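Local coordinates for alpha-1,2-mannosidase (Bacteroides thetaiotaomicron, PDB 2WVY), which is a calcium-dependent family 92 glycoside hydrolase that probably removes alpha-1,2-linked mannose from glycans, at residues His190-Tyr195 with Leu219-Pro224. Sequence-based numbering, arbitrary orientation.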
ATOM      1  N   HIS A 190       9.167  40.990 -44.366  1.00  9.93           N
ATOM      2  CA  HIS A 190      10.380  41.711 -44.721  1.00 10.01           C
ATOM      3  C   HIS A 190      11.208  40.950 -45.750  1.00 10.89           C
ATOM      4  O   HIS A 190      11.105  39.726 -45.851  1.00 10.29           O
ATOM      5  CB  HIS A 190      11.216  41.987 -43.471  1.00  9.82           C
ATOM      6  CG  HIS A 190      10.672  43.097 -42.621  1.00  9.59           C
ATOM      7  ND1 HIS A 190       9.486  42.986 -41.919  1.00  7.65           N
ATOM      8  CD2 HIS A 190      11.146  44.345 -42.371  1.00  7.46           C
ATOM      9  CE1 HIS A 190       9.257  44.119 -41.271  1.00  8.09           C
ATOM     10  NE2 HIS A 190      10.250  44.958 -41.525  1.00  7.18           N
ATOM     11  N   PRO A 191      12.045  41.671 -46.513  1.00 11.32           N
ATOM     12  CA  PRO A 191      12.816  41.005 -47.556  1.00 11.93           C
ATOM     13  C   PRO A 191      13.744  39.945 -46.973  1.00 12.15           C
ATOM     14  O   PRO A 191      14.296  40.118 -45.882  1.00 11.82           O
ATOM     15  CB  PRO A 191      13.626  42.148 -48.207  1.00 12.02           C
ATOM     16  CG  PRO A 191      13.668  43.227 -47.191  1.00 12.69           C
ATOM     17  CD  PRO A 191      12.371  43.104 -46.398  1.00 11.97           C
ATOM     18  N   VAL A 192      13.875  38.845 -47.702  1.00 12.42           N
ATOM     19  CA  VAL A 192      14.722  37.741 -47.316  1.00 13.15           C
ATOM     20  C   VAL A 192      16.121  38.021 -47.838  1.00 13.67           C
ATOM     21  O   VAL A 192      16.337  38.054 -49.037  1.00 14.18           O
ATOM     22  CB  VAL A 192      14.226  36.439 -47.955  1.00 13.14           C
ATOM     23  CG1 VAL A 192      15.149  35.311 -47.604  1.00 13.73           C
ATOM     24  CG2 VAL A 192      12.787  36.138 -47.535  1.00 12.21           C
ATOM     25  N   ILE A 193      17.076  38.238 -46.950  1.00 14.20           N
ATOM     26  CA  ILE A 193      18.415  38.624 -47.394  1.00 14.82           C
ATOM     27  C   ILE A 193      19.258  37.437 -47.825  1.00 14.71           C
ATOM     28  O   ILE A 193      20.063  37.545 -48.749  1.00 15.11           O
ATOM     29  CB  ILE A 193      19.178  39.366 -46.290  1.00 14.82           C
ATOM     30  CG1 ILE A 193      18.278  40.423 -45.673  1.00 15.61           C
ATOM     31  CG2 ILE A 193      20.368  40.075 -46.883  1.00 16.86           C
ATOM     32  CD1 ILE A 193      17.654  41.300 -46.724  1.00 15.77           C
ATOM     33  N   GLU A 194      19.102  36.321 -47.120  1.00 14.48           N
ATOM     34  CA  GLU A 194      19.820  35.082 -47.430  1.00 14.72           C
ATOM     35  C   GLU A 194      18.953  33.896 -47.030  1.00 13.80           C
ATOM     36  O   GLU A 194      17.971  34.044 -46.291  1.00 13.27           O
ATOM     37  CB  GLU A 194      21.188  35.041 -46.729  1.00 14.99           C
ATOM     38  CG  GLU A 194      22.080  36.207 -47.137  1.00 19.58           C
ATOM     39  CD  GLU A 194      23.441  36.196 -46.463  1.00 24.75           C
ATOM     40  OE1 GLU A 194      23.791  35.166 -45.831  1.00 26.04           O
ATOM     41  OE2 GLU A 194      24.159  37.224 -46.576  1.00 26.48           O
ATOM     42  N   TYR A 195      19.304  32.724 -47.521  1.00 12.76           N
ATOM     43  CA  TYR A 195      18.431  31.589 -47.368  1.00 12.46           C
ATOM     44  C   TYR A 195      19.217  30.353 -47.752  1.00 12.49           C
ATOM     45  O   TYR A 195      20.278  30.443 -48.376  1.00 11.89           O
ATOM     46  CB  TYR A 195      17.223  31.752 -48.282  1.00 12.22           C
ATOM     47  CG  TYR A 195      17.647  32.085 -49.688  1.00 13.43           C
ATOM     48  CD1 TYR A 195      17.978  31.083 -50.588  1.00 14.25           C
ATOM     49  CD2 TYR A 195      17.773  33.405 -50.097  1.00 15.41           C
ATOM     50  CE1 TYR A 195      18.397  31.385 -51.865  1.00 15.79           C
ATOM     51  CE2 TYR A 195      18.189  33.721 -51.372  1.00 15.58           C
ATOM     52  CZ  TYR A 195      18.495  32.701 -52.252  1.00 16.59           C
ATOM     53  OH  TYR A 195      18.916  33.003 -53.524  1.00 17.99           O
ATOM     54  N   LEU A 219      15.802  31.248 -43.436  1.00  9.15           N
ATOM     55  CA  LEU A 219      15.744  32.553 -44.077  1.00  9.11           C
ATOM     56  C   LEU A 219      16.447  33.508 -43.140  1.00  9.54           C
ATOM     57  O   LEU A 219      16.337  33.380 -41.907  1.00  9.81           O
ATOM     58  CB  LEU A 219      14.305  33.034 -44.258  1.00  8.68           C
ATOM     59  CG  LEU A 219      13.235  32.194 -44.960  1.00  9.71           C
ATOM     60  CD1 LEU A 219      13.670  31.815 -46.361  1.00  8.01           C
ATOM     61  CD2 LEU A 219      12.901  30.939 -44.149  1.00 10.27           C
ATOM     62  N   LYS A 220      17.160  34.467 -43.717  1.00  9.23           N
ATOM     63  CA  LYS A 220      17.891  35.441 -42.937  1.00  9.69           C
ATOM     64  C   LYS A 220      17.320  36.830 -43.229  1.00  9.66           C
ATOM     65  O   LYS A 220      17.113  37.179 -44.392  1.00  9.68           O
ATOM     66  CB  LYS A 220      19.378  35.394 -43.290  1.00  9.53           C
ATOM     67  CG  LYS A 220      20.245  36.294 -42.419  1.00  9.50           C
ATOM     68  CD  LYS A 220      21.708  36.055 -42.713  1.00 11.41           C
ATOM     69  CE  LYS A 220      22.619  36.533 -41.593  1.00 13.93           C
ATOM     70  NZ  LYS A 220      22.857  38.004 -41.616  1.00 16.67           N
ATOM     71  N   PHE A 221      17.051  37.613 -42.186  1.00  9.51           N
ATOM     72  CA  PHE A 221      16.433  38.927 -42.388  1.00  9.83           C
ATOM     73  C   PHE A 221      17.317  40.084 -41.945  1.00 10.51           C
ATOM     74  O   PHE A 221      18.394  39.904 -41.377  1.00 10.55           O
ATOM     75  CB  PHE A 221      15.064  39.003 -41.712  1.00  9.03           C
ATOM     76  CG  PHE A 221      14.138  37.932 -42.156  1.00  8.44           C
ATOM     77  CD1 PHE A 221      13.306  38.131 -43.239  1.00  7.38           C
ATOM     78  CD2 PHE A 221      14.145  36.695 -41.541  1.00  4.72           C
ATOM     79  CE1 PHE A 221      12.466  37.120 -43.672  1.00  6.53           C
ATOM     80  CE2 PHE A 221      13.307  35.691 -41.978  1.00  4.95           C
ATOM     81  CZ  PHE A 221      12.462  35.911 -43.039  1.00  4.45           C
ATOM     82  N   ASP A 222      16.852  41.285 -42.225  1.00 11.52           N
ATOM     83  CA  ASP A 222      17.509  42.466 -41.713  1.00 13.21           C
ATOM     84  C   ASP A 222      16.436  43.462 -41.277  1.00 13.45           C
ATOM     85  O   ASP A 222      16.356  44.574 -41.784  1.00 14.33           O
ATOM     86  CB  ASP A 222      18.430  43.067 -42.779  1.00 13.37           C
ATOM     87  CG  ASP A 222      19.448  44.048 -42.202  1.00 15.96           C
ATOM     88  OD1 ASP A 222      19.641  44.094 -40.962  1.00 16.82           O
ATOM     89  OD2 ASP A 222      20.050  44.790 -43.010  1.00 18.75           O
ATOM     90  N   VAL A 223      15.596  43.057 -40.337  1.00 13.55           N
ATOM     91  CA  VAL A 223      14.550  43.942 -39.869  1.00 13.51           C
ATOM     92  C   VAL A 223      15.178  45.119 -39.136  1.00 13.73           C
ATOM     93  O   VAL A 223      16.036  44.933 -38.283  1.00 13.51           O
ATOM     94  CB  VAL A 223      13.591  43.188 -38.944  1.00 13.38           C
ATOM     95  CG1 VAL A 223      12.425  44.078 -38.526  1.00 12.72           C
ATOM     96  CG2 VAL A 223      13.083  41.920 -39.647  1.00 12.39           C
ATOM     97  N   PRO A 224      14.765  46.339 -39.489  1.00 14.13           N
ATOM     98  CA  PRO A 224      15.293  47.541 -38.838  1.00 14.66           C
ATOM     99  C   PRO A 224      14.854  47.642 -37.385  1.00 15.14           C
ATOM    100  O   PRO A 224      13.803  47.139 -37.008  1.00 15.28           O
ATOM    101  CB  PRO A 224      14.670  48.696 -39.633  1.00 14.83           C
ATOM    102  CG  PRO A 224      14.120  48.058 -40.921  1.00 15.04           C
ATOM    103  CD  PRO A 224      13.771  46.639 -40.532  1.00 14.10           C
TER
HETATM  104  O   HOH W   1      14.888  41.863 -43.907  1.00  8.67           O
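Two residues, Ile193 and Glu194, sit opposite the single Lys220 and make a classic beta bulge, where strand 194-198 pairs antiparallel with strand 216-221. Lys220 O takes a strong bond from Ile193 N (2.8 Å), nearly in line with its C=O, and a weak one from Glu194 N (3.5 Å). The return bond, Lys220 N to Glu194 O, is 2.7 Å long. On the face of the sheet carrying Tyr195 and Leu219 the packing is apolar and close: Leu219 CD1 meets Tyr195 CB and, beside them, lies 4.0 Å from Val192 CG1, while Val192 CG2 touches Phe221 CE1. With CG anti to its carbonyl carbon (chi1 -56°), Phe221 brings the end of its ring nearer to segment 190-195, and His190 O comes to its edge, in the ring plane, 3.7 Å from Phe221 CE1. On the opposite face, where Glu194 is exposed, it and the partly exposed Lys220 lie side by side in looser contact and point the same way; Glu194 OE1 and Lys220 NZ stay 5.2 Å apart, too far for a salt bridge, and the lysine amine has a long, weak ion pair with Asp142. Beyond the bulge the backbones part, and a water bridges Pro191 O to Asp222 N. Farther along, Val223 CG1 sits over one face of the His190 imidazole in a CH-pi contact, 4.1 Å from its centroid, and Pro224 CD approaches the ring obliquely. An alanine in place of His190 would probably uncover the Val223 methyls and deprive Glu227 of the bond it shares with NE2. Within the family 92 N-terminal domain, strand 216-221 runs between strands 194-198 and 143-148; Phe221 also packs on Phe188 of strand 182-188, Val145 of strand 143-148 and Leu229 of strand 229-236, and Leu219 reaches Ile158 of strand 154-159.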